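Local coordinates for putative branched chain amino acid ABC transporter, periplasmic amino acid-binding protein (Brucella ovis, PDB 4XFK) that probably serves as the periplasmic amino-acid-binding component of an ABC transport system for leucine, isoleucine, valine, threonine and alanine, at residues V17-G22 and D59-P64; S87-G92 and Q164-G169; K143-G148 and G261-T266; M354-V359 and K378-D383. The protein carries 1 engineered substitution. All blocks are in the same frame, centred on the assembly; numbering follows the deposited sequence. Where two conformers were deposited one is given.

Interaction 1. Residues V17-G22 and D59-P64; sequences VETLSG and DNQGGP
Asp59 OD1 is gripped from opposite faces of its carboxylate plane: Leu20 N lies 2.9 Å from Asp59 OD1, well above the plane, while Gln61 NE2 comes from the other face, on the syn side and nearly straight (168°). The second oxygen is taken too: Ser21 OG gives its proton to the syn lone pair of Asp59 OD2 at 2.6 Å. Asp59 CG is anti to the backbone N (chi1 -175°), directed at the turn after strand 13-18, and three bonds hold the carboxylate's rotation. Gln61 NE2 also donates to Ser21 O at 2.9 Å, with that acceptor in its amide plane. Just past the parallel bridge of Glu18 with Asp59, Asn60 N donates to Glu18 O at 2.7 Å, almost linearly. Asn60 OD1 takes Gly62 N at 3.0 Å, an Asx turn, and Asn60 ND2 reaches Gly63 O. One water bridges Asn60 ND2 to Val17 O; a second is bonded to Thr19 OG1 and only weakly to Asn60 ND2. Glu18 OE1 accepts from Thr19 N and is also bonded to Ser86 OG, while OE2 is bonded to Gly85 N. These are carboxyl ends of neighbouring parallel strands, as in the Rossmann-like lobe of type I periplasmic binding proteins.

Interaction 2. Residues S87-G92 and Q164-G169; sequences SSAVAG and QNYSWG. With ACT (acetate ion), chain B.
Ser88 OG, anti to its carbonyl carbon (chi1 -72°), and the Tyr166 ring, whose CG lies between the backbone N and the carbonyl carbon (chi1 73°), bring both residues to one acetate, probably from the crystallisation liquor. Each residue lies at the start of a helix, 88-104 or 167-184, and the two starts face each other across the cleft between the lobes of a periplasmic binding protein. The acetate O accepts from Ser88 N at 2.8 Å and from Tyr166 OH at 2.6 Å; its OXT takes Ser88 OG, also at 2.6 Å. Glu118 N adds another bond to the ion, Ser88 OG has a further partner in Ala119 N, and Tyr166 OH a second one in Trp221 NE1. This arrangement is consistent with the way relatives hold the carboxylate of an amino acid, and the amino end of the first helix would favour a negative charge here. The acetate CH3 lies 3.8 Å above the plane of the Trp168 ring, offset toward its rim, while Trp168 NE1 is tied to Gly219 O. Direct protein contact is slighter: Ser88 CB is 3.7 Å from Ser167 OG, the Tyr166 ring turns its edge to Ser88 N and Ala89 N, and Ala89 CB is 4.3 Å from Tyr166 CD2. A water donates to Ser88 O and accepts from Ser167 OG, 2.8 Å from that hydroxyl.

Interaction 3. Residues K143-G148 and G261-T266; sequences KTVAQG and GHIVST
No ring or other flat side chain lies between Thr144 and Val145 on one side and Ile263 and Ser265 on the other: one hydroxyl pair and aliphatic branches make the contact. Ser265 OG donates to Thr144 OG1 at 2.7 Å. Ser265 OG stands anti to its backbone N (chi1 -179°), which extends the hydroxyl to the helix, and Thr144 OG1 lies between its own N and carbonyl carbon. From there the threonine oxygen also bonds to Ile140 O and Arg141 O in the preceding turn, so a buried polar group is satisfied within the helix as well as across to the strand. At the next residue of the helix, Val145 CB packs against Ser265 CB at 3.8 Å, and Val145 CG2, anti to the backbone N, meets Ile263 CG2 at 3.7 Å. Phe380 covers Thr144 from strand 373-380, while Met354 and Val356 of the adjoining strand pack beside Ser265. The axes of helix and strand pass 7.6 Å apart at 130°. The contact lays helix 138-152 on the central sheet of one lobe, the helix-on-sheet layering of the alpha/beta fold of periplasmic binding proteins.

Interaction 4. Residues M354-V359 and K378-D383; sequences MVVQEV and KTFTGD. With ACT (acetate ion), chain C.
Phe380 N and Met354 O are joined by a 2.8 Å bond running nearly along the C=O axis, and Met354 N returns the pairing to Phe380 O at 3.0 Å. Two residues on, Val356 N reaches Lys378 O at 2.8 Å; the return bond from Lys378 N to Val356 O is long and weak. Between these hydrogen-bonded pairs, Val355 and Thr379 form a non-hydrogen-bonded one, their CA atoms 4.4 Å apart and Val355 CG2 3.8 Å from Thr379 OG1. Thr379 CA and Val355 CA add CA-H...O contacts to Met354 O and Lys378 O. On the side of the sheet bearing Val355 and Thr379, the threonine OG1 donates to an acetate, probably from the crystallisation liquor, 2.8 Å from Thr379 OG1 to OXT. Gln357 NE2 bonds to Val355 O within its own strand, and the same amide also reaches Thr266 OG1. On the other side Val356 CG1 is anti to the backbone N (chi1 -165°), which puts CG2 beside that N, against the edge of the Phe380 ring at CE2, 3.8 Å away. Lys378 CG rests 3.7 Å over one face of that ring, offset toward its rim. Helix 138-152 covers this side, with Ile140 on Met354, and Gln147 and Asp151 on Phe380. The strands form an antiparallel pair that continues the mixed sheet of this lobe beyond its parallel strands.

Overall arrangement
The contacts come along the chain in the order 1, 2, 3, 4, except that interactions 2 and 3 interleave, since helix 138-152 precedes segment 164-169. Interactions 1 and 2 lie 15 Å apart by their centres and touch where Pro64 and Gly63 pack on Ala89 and Val90. Interactions 3 and 4, with centres 7 Å apart, share neighbouring strands 263-266 and 350-360, probably hydrogen-bonded through Thr266 O and Val355 N. Interaction 1 sits on the five-stranded parallel sheet, 3 and 4 on the mixed sheet, their centres about 30 and 31 Å from that of interaction 1. Interaction 2 spans the cleft between, bringing together the two lobes whose closure would enclose a ligand.

Interaction 1. Residues V17-G22 and D59-P64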
# COMPACT_ATOMS: atom_id res chain seq x y z
N VAL A 17 -13.99 5.11 -0.38
CA VAL A 17 -14.40 4.87 -1.76
C VAL A 17 -13.56 3.71 -2.28
O VAL A 17 -12.38 3.87 -2.59
CB VAL A 17 -14.19 6.12 -2.63
CG1 VAL A 17 -14.57 5.85 -4.08
CG2 VAL A 17 -14.98 7.31 -2.06
N GLU A 18 -14.18 2.54 -2.36
CA GLU A 18 -13.45 1.30 -2.61
C GLU A 18 -14.32 0.30 -3.34
O GLU A 18 -15.53 0.44 -3.40
CB GLU A 18 -12.95 0.67 -1.31
CG GLU A 18 -11.54 1.10 -0.92
CD GLU A 18 -10.52 0.71 -1.97
OE1 GLU A 18 -10.82 -0.20 -2.79
OE2 GLU A 18 -9.43 1.30 -1.99
N THR A 19 -13.69 -0.74 -3.88
CA THR A 19 -14.43 -1.88 -4.39
C THR A 19 -14.86 -2.73 -3.21
O THR A 19 -14.03 -3.37 -2.57
CB THR A 19 -13.56 -2.73 -5.33
OG1 THR A 19 -12.93 -1.86 -6.29
CG2 THR A 19 -14.41 -3.78 -6.05
N LEU A 20 -16.16 -2.73 -2.91
CA LEU A 20 -16.63 -3.26 -1.62
C LEU A 20 -17.58 -4.45 -1.76
O LEU A 20 -18.10 -4.95 -0.76
CB LEU A 20 -17.27 -2.15 -0.78
CG LEU A 20 -16.27 -1.07 -0.33
CD1 LEU A 20 -17.01 0.10 0.31
CD2 LEU A 20 -15.22 -1.65 0.61
N SER A 21 -17.80 -4.91 -2.99
CA SER A 21 -18.62 -6.10 -3.19
C SER A 21 -18.22 -6.79 -4.48
O SER A 21 -17.62 -6.18 -5.36
CB SER A 21 -20.12 -5.75 -3.23
OG SER A 21 -20.45 -4.98 -4.38
N GLY A 22 -18.55 -8.07 -4.58
CA GLY A 22 -18.38 -8.78 -5.83
C GLY A 22 -17.01 -9.41 -6.02
O GLY A 22 -16.15 -9.34 -5.14
N ASP A 59 -19.33 1.97 -2.47
CA ASP A 59 -18.90 0.83 -3.27
C ASP A 59 -18.70 1.28 -4.71
O ASP A 59 -19.66 1.62 -5.39
CB ASP A 59 -19.97 -0.25 -3.17
CG ASP A 59 -19.59 -1.55 -3.87
OD1 ASP A 59 -18.44 -1.69 -4.36
OD2 ASP A 59 -20.48 -2.44 -3.92
N ASN A 60 -17.45 1.32 -5.14
CA ASN A 60 -17.11 1.73 -6.49
C ASN A 60 -16.91 0.51 -7.38
O ASN A 60 -15.92 -0.21 -7.25
CB ASN A 60 -15.84 2.58 -6.51
CG ASN A 60 -15.41 2.93 -7.91
OD1 ASN A 60 -16.24 2.99 -8.82
ND2 ASN A 60 -14.11 3.13 -8.12
N GLN A 61 -17.86 0.29 -8.28
CA GLN A 61 -17.81 -0.87 -9.17
C GLN A 61 -17.29 -0.52 -10.55
O GLN A 61 -17.19 -1.38 -11.41
CB GLN A 61 -19.21 -1.47 -9.29
CG GLN A 61 -19.67 -2.13 -8.00
CD GLN A 61 -18.95 -3.43 -7.75
OE1 GLN A 61 -18.83 -4.28 -8.64
NE2 GLN A 61 -18.44 -3.61 -6.53
N GLY A 62 -16.97 0.75 -10.74
CA GLY A 62 -16.68 1.24 -12.07
C GLY A 62 -15.32 1.87 -12.31
O GLY A 62 -15.18 2.72 -13.18
N GLY A 63 -14.30 1.44 -11.56
CA GLY A 63 -12.95 1.93 -11.79
C GLY A 63 -12.85 3.44 -11.67
O GLY A 63 -13.53 4.04 -10.85
N PRO A 64 -11.99 4.07 -12.48
CA PRO A 64 -11.82 5.52 -12.40
C PRO A 64 -13.10 6.32 -12.70
O PRO A 64 -13.36 7.33 -12.03
CB PRO A 64 -10.73 5.80 -13.44
CG PRO A 64 -9.92 4.54 -13.45
CD PRO A 64 -10.95 3.44 -13.32
O HOH W 1 -12.45 3.09 -5.57
O HOH W 2 -12.35 0.91 -6.77

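Interaction 2. Residues S87-G92 and Q164-G169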
# COMPACT_ATOMS: atom_id res chain seq x y z
N SER A 87 -6.30 0.90 -5.96
CA SER A 87 -5.87 1.06 -7.35
C SER A 87 -5.29 2.43 -7.60
O SER A 87 -5.93 3.44 -7.31
CB SER A 87 -7.05 0.86 -8.31
OG SER A 87 -6.72 1.36 -9.60
N SER A 88 -4.10 2.49 -8.18
CA SER A 88 -3.52 3.77 -8.57
C SER A 88 -4.24 4.41 -9.75
O SER A 88 -4.16 5.62 -9.93
CB SER A 88 -2.03 3.63 -8.89
OG SER A 88 -1.29 3.43 -7.70
N ALA A 89 -4.93 3.61 -10.55
CA ALA A 89 -5.71 4.18 -11.64
C ALA A 89 -6.86 4.99 -11.05
O ALA A 89 -7.13 6.13 -11.45
CB ALA A 89 -6.23 3.08 -12.56
N VAL A 90 -7.54 4.40 -10.08
CA VAL A 90 -8.59 5.11 -9.35
C VAL A 90 -8.01 6.30 -8.58
O VAL A 90 -8.58 7.40 -8.61
CB VAL A 90 -9.34 4.17 -8.40
CG1 VAL A 90 -10.21 4.95 -7.43
CG2 VAL A 90 -10.20 3.18 -9.21
N ALA A 91 -6.88 6.10 -7.91
CA ALA A 91 -6.27 7.17 -7.12
C ALA A 91 -5.90 8.39 -7.96
O ALA A 91 -6.03 9.52 -7.50
CB ALA A 91 -5.05 6.66 -6.39
N GLY A 92 -5.42 8.15 -9.18
CA GLY A 92 -5.08 9.23 -10.09
C GLY A 92 -6.28 10.12 -10.36
O GLY A 92 -6.17 11.35 -10.42
N GLN A 164 1.91 -5.34 -14.62
CA GLN A 164 0.64 -4.95 -15.22
C GLN A 164 0.79 -3.64 -15.99
O GLN A 164 1.44 -2.70 -15.53
CB GLN A 164 -0.40 -4.78 -14.12
CG GLN A 164 -0.69 -6.06 -13.33
CD GLN A 164 -1.28 -5.79 -11.97
OE1 GLN A 164 -2.33 -6.35 -11.60
NE2 GLN A 164 -0.61 -4.96 -11.20
N ASN A 165 0.16 -3.57 -17.16
CA ASN A 165 0.29 -2.38 -17.99
C ASN A 165 -0.69 -1.27 -17.58
O ASN A 165 -1.69 -1.01 -18.26
CB ASN A 165 0.14 -2.73 -19.47
CG ASN A 165 0.88 -1.76 -20.37
OD1 ASN A 165 1.09 -0.60 -20.00
ND2 ASN A 165 1.28 -2.23 -21.55
N TYR A 166 -0.38 -0.64 -16.45
CA TYR A 166 -1.00 0.62 -16.02
C TYR A 166 0.04 1.36 -15.18
O TYR A 166 1.16 0.86 -15.02
CB TYR A 166 -2.33 0.42 -15.28
CG TYR A 166 -2.28 -0.12 -13.86
CD1 TYR A 166 -1.89 -1.43 -13.59
CD2 TYR A 166 -2.70 0.66 -12.79
CE1 TYR A 166 -1.90 -1.94 -12.30
CE2 TYR A 166 -2.71 0.17 -11.49
CZ TYR A 166 -2.30 -1.13 -11.25
OH TYR A 166 -2.31 -1.64 -9.97
N SER A 167 -0.32 2.53 -14.66
CA SER A 167 0.67 3.41 -14.02
C SER A 167 1.54 2.67 -13.01
O SER A 167 2.77 2.80 -13.03
CB SER A 167 -0.00 4.62 -13.37
OG SER A 167 -0.91 4.20 -12.37
N TRP A 168 0.92 1.87 -12.15
CA TRP A 168 1.66 1.16 -11.11
C TRP A 168 2.71 0.20 -11.68
O TRP A 168 3.88 0.25 -11.29
CB TRP A 168 0.68 0.40 -10.20
CG TRP A 168 1.33 -0.71 -9.42
CD1 TRP A 168 1.11 -2.05 -9.57
CD2 TRP A 168 2.30 -0.58 -8.37
NE1 TRP A 168 1.88 -2.76 -8.68
CE2 TRP A 168 2.62 -1.89 -7.94
CE3 TRP A 168 2.94 0.51 -7.77
CZ2 TRP A 168 3.54 -2.14 -6.92
CZ3 TRP A 168 3.86 0.26 -6.76
CH2 TRP A 168 4.15 -1.05 -6.35
N GLY A 169 2.31 -0.66 -12.60
CA GLY A 169 3.22 -1.65 -13.14
C GLY A 169 4.34 -1.05 -13.96
O GLY A 169 5.48 -1.54 -13.93
C ACT B . -1.72 0.08 -7.11
O ACT B . -2.41 0.23 -8.15
OXT ACT B . -1.43 1.12 -6.48
CH3 ACT B . -1.29 -1.28 -6.66
O HOH W 3 -1.61 6.53 -10.92

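Interaction 3. Residues K143-G148 and G261-T266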
# COMPACT_ATOMS: atom_id res chain seq x y z
N LYS A 143 13.30 -0.82 -4.35
CA LYS A 143 14.63 -0.61 -3.79
C LYS A 143 14.82 -1.53 -2.59
O LYS A 143 15.81 -2.25 -2.49
CB LYS A 143 14.79 0.84 -3.33
CG LYS A 143 16.00 1.04 -2.43
CD LYS A 143 15.99 2.40 -1.74
CE LYS A 143 15.01 2.47 -0.57
NZ LYS A 143 13.65 2.92 -0.98
N THR A 144 13.86 -1.50 -1.66
CA THR A 144 14.02 -2.29 -0.44
C THR A 144 14.03 -3.80 -0.70
O THR A 144 14.84 -4.50 -0.10
CB THR A 144 13.01 -1.93 0.69
OG1 THR A 144 11.67 -2.15 0.25
CG2 THR A 144 13.18 -0.48 1.15
N VAL A 145 13.15 -4.30 -1.57
CA VAL A 145 13.13 -5.74 -1.80
C VAL A 145 14.45 -6.21 -2.41
O VAL A 145 15.02 -7.23 -1.99
CB VAL A 145 11.89 -6.22 -2.62
CG1 VAL A 145 12.04 -5.95 -4.12
CG2 VAL A 145 11.63 -7.68 -2.35
N ALA A 146 14.97 -5.45 -3.37
CA ALA A 146 16.21 -5.84 -4.03
C ALA A 146 17.42 -5.68 -3.10
O ALA A 146 18.27 -6.58 -3.01
CB ALA A 146 16.41 -5.01 -5.31
N GLN A 147 17.49 -4.56 -2.40
CA GLN A 147 18.60 -4.33 -1.48
C GLN A 147 18.61 -5.35 -0.34
O GLN A 147 19.68 -5.82 0.07
CB GLN A 147 18.59 -2.91 -0.92
CG GLN A 147 19.81 -2.58 -0.09
CD GLN A 147 21.07 -2.55 -0.91
OE1 GLN A 147 21.11 -1.97 -2.00
NE2 GLN A 147 22.12 -3.19 -0.41
N GLY A 148 17.44 -5.69 0.18
CA GLY A 148 17.33 -6.70 1.22
C GLY A 148 17.85 -8.05 0.76
O GLY A 148 18.62 -8.71 1.46
N GLY A 261 11.05 -19.65 -0.32
CA GLY A 261 12.10 -18.78 -0.81
C GLY A 261 11.69 -17.55 -1.60
O GLY A 261 12.55 -16.76 -1.98
N HIS A 262 10.40 -17.40 -1.89
CA HIS A 262 9.93 -16.17 -2.53
C HIS A 262 9.96 -15.02 -1.53
O HIS A 262 9.96 -15.25 -0.32
CB HIS A 262 8.55 -16.37 -3.14
CG HIS A 262 8.52 -17.46 -4.15
ND1 HIS A 262 8.93 -17.29 -5.45
CD2 HIS A 262 8.17 -18.77 -4.03
CE1 HIS A 262 8.82 -18.43 -6.10
NE2 HIS A 262 8.37 -19.35 -5.26
N ILE A 263 10.01 -13.80 -2.05
CA ILE A 263 10.34 -12.64 -1.25
C ILE A 263 9.31 -11.52 -1.41
O ILE A 263 8.76 -11.31 -2.49
CB ILE A 263 11.74 -12.08 -1.67
CG1 ILE A 263 12.80 -13.19 -1.74
CG2 ILE A 263 12.21 -10.96 -0.75
CD1 ILE A 263 13.11 -13.82 -0.39
N VAL A 264 9.07 -10.80 -0.32
CA VAL A 264 8.22 -9.61 -0.35
C VAL A 264 8.83 -8.57 0.58
O VAL A 264 9.50 -8.92 1.55
CB VAL A 264 6.76 -9.96 0.07
CG1 VAL A 264 6.68 -10.30 1.56
CG2 VAL A 264 5.78 -8.84 -0.29
N SER A 265 8.64 -7.29 0.26
CA SER A 265 9.01 -6.20 1.17
C SER A 265 7.74 -5.42 1.49
O SER A 265 7.03 -4.99 0.58
CB SER A 265 10.04 -5.29 0.52
OG SER A 265 10.39 -4.26 1.44
N THR A 266 7.44 -5.29 2.79
CA THR A 266 6.21 -4.62 3.23
C THR A 266 6.48 -3.81 4.50
O THR A 266 7.55 -3.94 5.10
CB THR A 266 5.08 -5.63 3.56
OG1 THR A 266 5.29 -6.14 4.88
CG2 THR A 266 4.98 -6.75 2.55

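Interaction 4. Residues M354-V359 and K378-D383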
# COMPACT_ATOMS: atom_id res chain seq x y z
N MET A 354 10.63 -0.56 6.53
CA MET A 354 10.24 -1.63 5.62
C MET A 354 10.91 -2.94 6.03
O MET A 354 12.07 -2.95 6.43
CB MET A 354 10.62 -1.28 4.18
CG MET A 354 9.77 -0.16 3.58
SD MET A 354 8.03 -0.62 3.34
CE MET A 354 8.18 -1.68 1.90
N VAL A 355 10.18 -4.03 5.92
CA VAL A 355 10.66 -5.33 6.33
C VAL A 355 10.67 -6.26 5.14
O VAL A 355 9.62 -6.49 4.51
CB VAL A 355 9.74 -5.94 7.40
CG1 VAL A 355 10.36 -7.20 7.98
CG2 VAL A 355 9.49 -4.93 8.48
N VAL A 356 11.84 -6.80 4.82
CA VAL A 356 11.96 -7.76 3.73
C VAL A 356 11.85 -9.17 4.31
O VAL A 356 12.47 -9.48 5.33
CB VAL A 356 13.26 -7.56 2.93
CG1 VAL A 356 13.17 -8.31 1.62
CG2 VAL A 356 13.48 -6.07 2.67
N GLN A 357 11.05 -10.00 3.65
CA GLN A 357 10.57 -11.26 4.21
C GLN A 357 10.67 -12.39 3.19
O GLN A 357 10.47 -12.16 1.99
CB GLN A 357 9.11 -11.12 4.63
CG GLN A 357 8.86 -10.04 5.68
CD GLN A 357 7.46 -9.48 5.61
OE1 GLN A 357 6.49 -10.18 5.90
NE2 GLN A 357 7.33 -8.20 5.25
N GLU A 358 10.95 -13.60 3.67
CA GLU A 358 11.04 -14.77 2.81
C GLU A 358 9.97 -15.79 3.20
O GLU A 358 9.62 -15.90 4.37
CB GLU A 358 12.42 -15.41 2.93
CG GLU A 358 12.76 -15.92 4.33
CD GLU A 358 14.14 -16.53 4.41
OE1 GLU A 358 14.35 -17.60 3.81
OE2 GLU A 358 15.01 -15.93 5.08
N VAL A 359 9.47 -16.53 2.22
CA VAL A 359 8.52 -17.61 2.52
C VAL A 359 9.29 -18.80 3.09
O VAL A 359 10.22 -19.31 2.46
CB VAL A 359 7.74 -18.02 1.27
CG1 VAL A 359 6.76 -19.14 1.61
CG2 VAL A 359 7.00 -16.80 0.69
N LYS A 378 15.29 -8.76 7.15
CA LYS A 378 15.95 -7.46 7.11
C LYS A 378 14.92 -6.36 7.31
O LYS A 378 13.89 -6.34 6.64
CB LYS A 378 16.67 -7.25 5.77
CG LYS A 378 17.27 -5.86 5.58
CD LYS A 378 18.39 -5.59 6.58
CE LYS A 378 19.00 -4.21 6.36
NZ LYS A 378 20.06 -3.90 7.36
N THR A 379 15.20 -5.44 8.23
CA THR A 379 14.37 -4.26 8.40
C THR A 379 15.18 -3.02 8.08
O THR A 379 16.26 -2.82 8.63
CB THR A 379 13.82 -4.14 9.83
OG1 THR A 379 12.92 -5.22 10.09
CG2 THR A 379 13.08 -2.82 10.00
N PHE A 380 14.66 -2.22 7.16
CA PHE A 380 15.26 -0.93 6.85
C PHE A 380 14.54 0.14 7.65
O PHE A 380 13.32 0.12 7.75
CB PHE A 380 15.14 -0.63 5.36
CG PHE A 380 15.96 -1.53 4.49
CD1 PHE A 380 17.34 -1.36 4.42
CD2 PHE A 380 15.37 -2.53 3.74
CE1 PHE A 380 18.12 -2.19 3.62
CE2 PHE A 380 16.14 -3.36 2.93
CZ PHE A 380 17.51 -3.19 2.87
N THR A 381 15.30 1.06 8.22
CA THR A 381 14.71 2.17 8.97
C THR A 381 13.91 3.07 8.04
O THR A 381 14.00 2.96 6.82
CB THR A 381 15.78 3.04 9.65
OG1 THR A 381 16.57 3.66 8.64
CG2 THR A 381 16.67 2.20 10.56
N GLY A 382 13.12 3.97 8.63
CA GLY A 382 12.41 4.98 7.86
C GLY A 382 13.35 5.78 6.96
O GLY A 382 13.08 5.96 5.77
N ASP A 383 14.47 6.23 7.51
CA ASP A 383 15.44 6.97 6.71
C ASP A 383 16.02 6.13 5.56
O ASP A 383 16.26 6.64 4.46
CB ASP A 383 16.56 7.53 7.59
CG ASP A 383 16.11 8.71 8.43
OD1 ASP A 383 15.19 9.43 7.99
OD2 ASP A 383 16.67 8.92 9.53
C ACT C . 14.09 -8.62 11.14
O ACT C . 15.24 -9.10 11.05
OXT ACT C . 13.75 -7.86 10.21
CH3 ACT C . 13.16 -8.95 12.28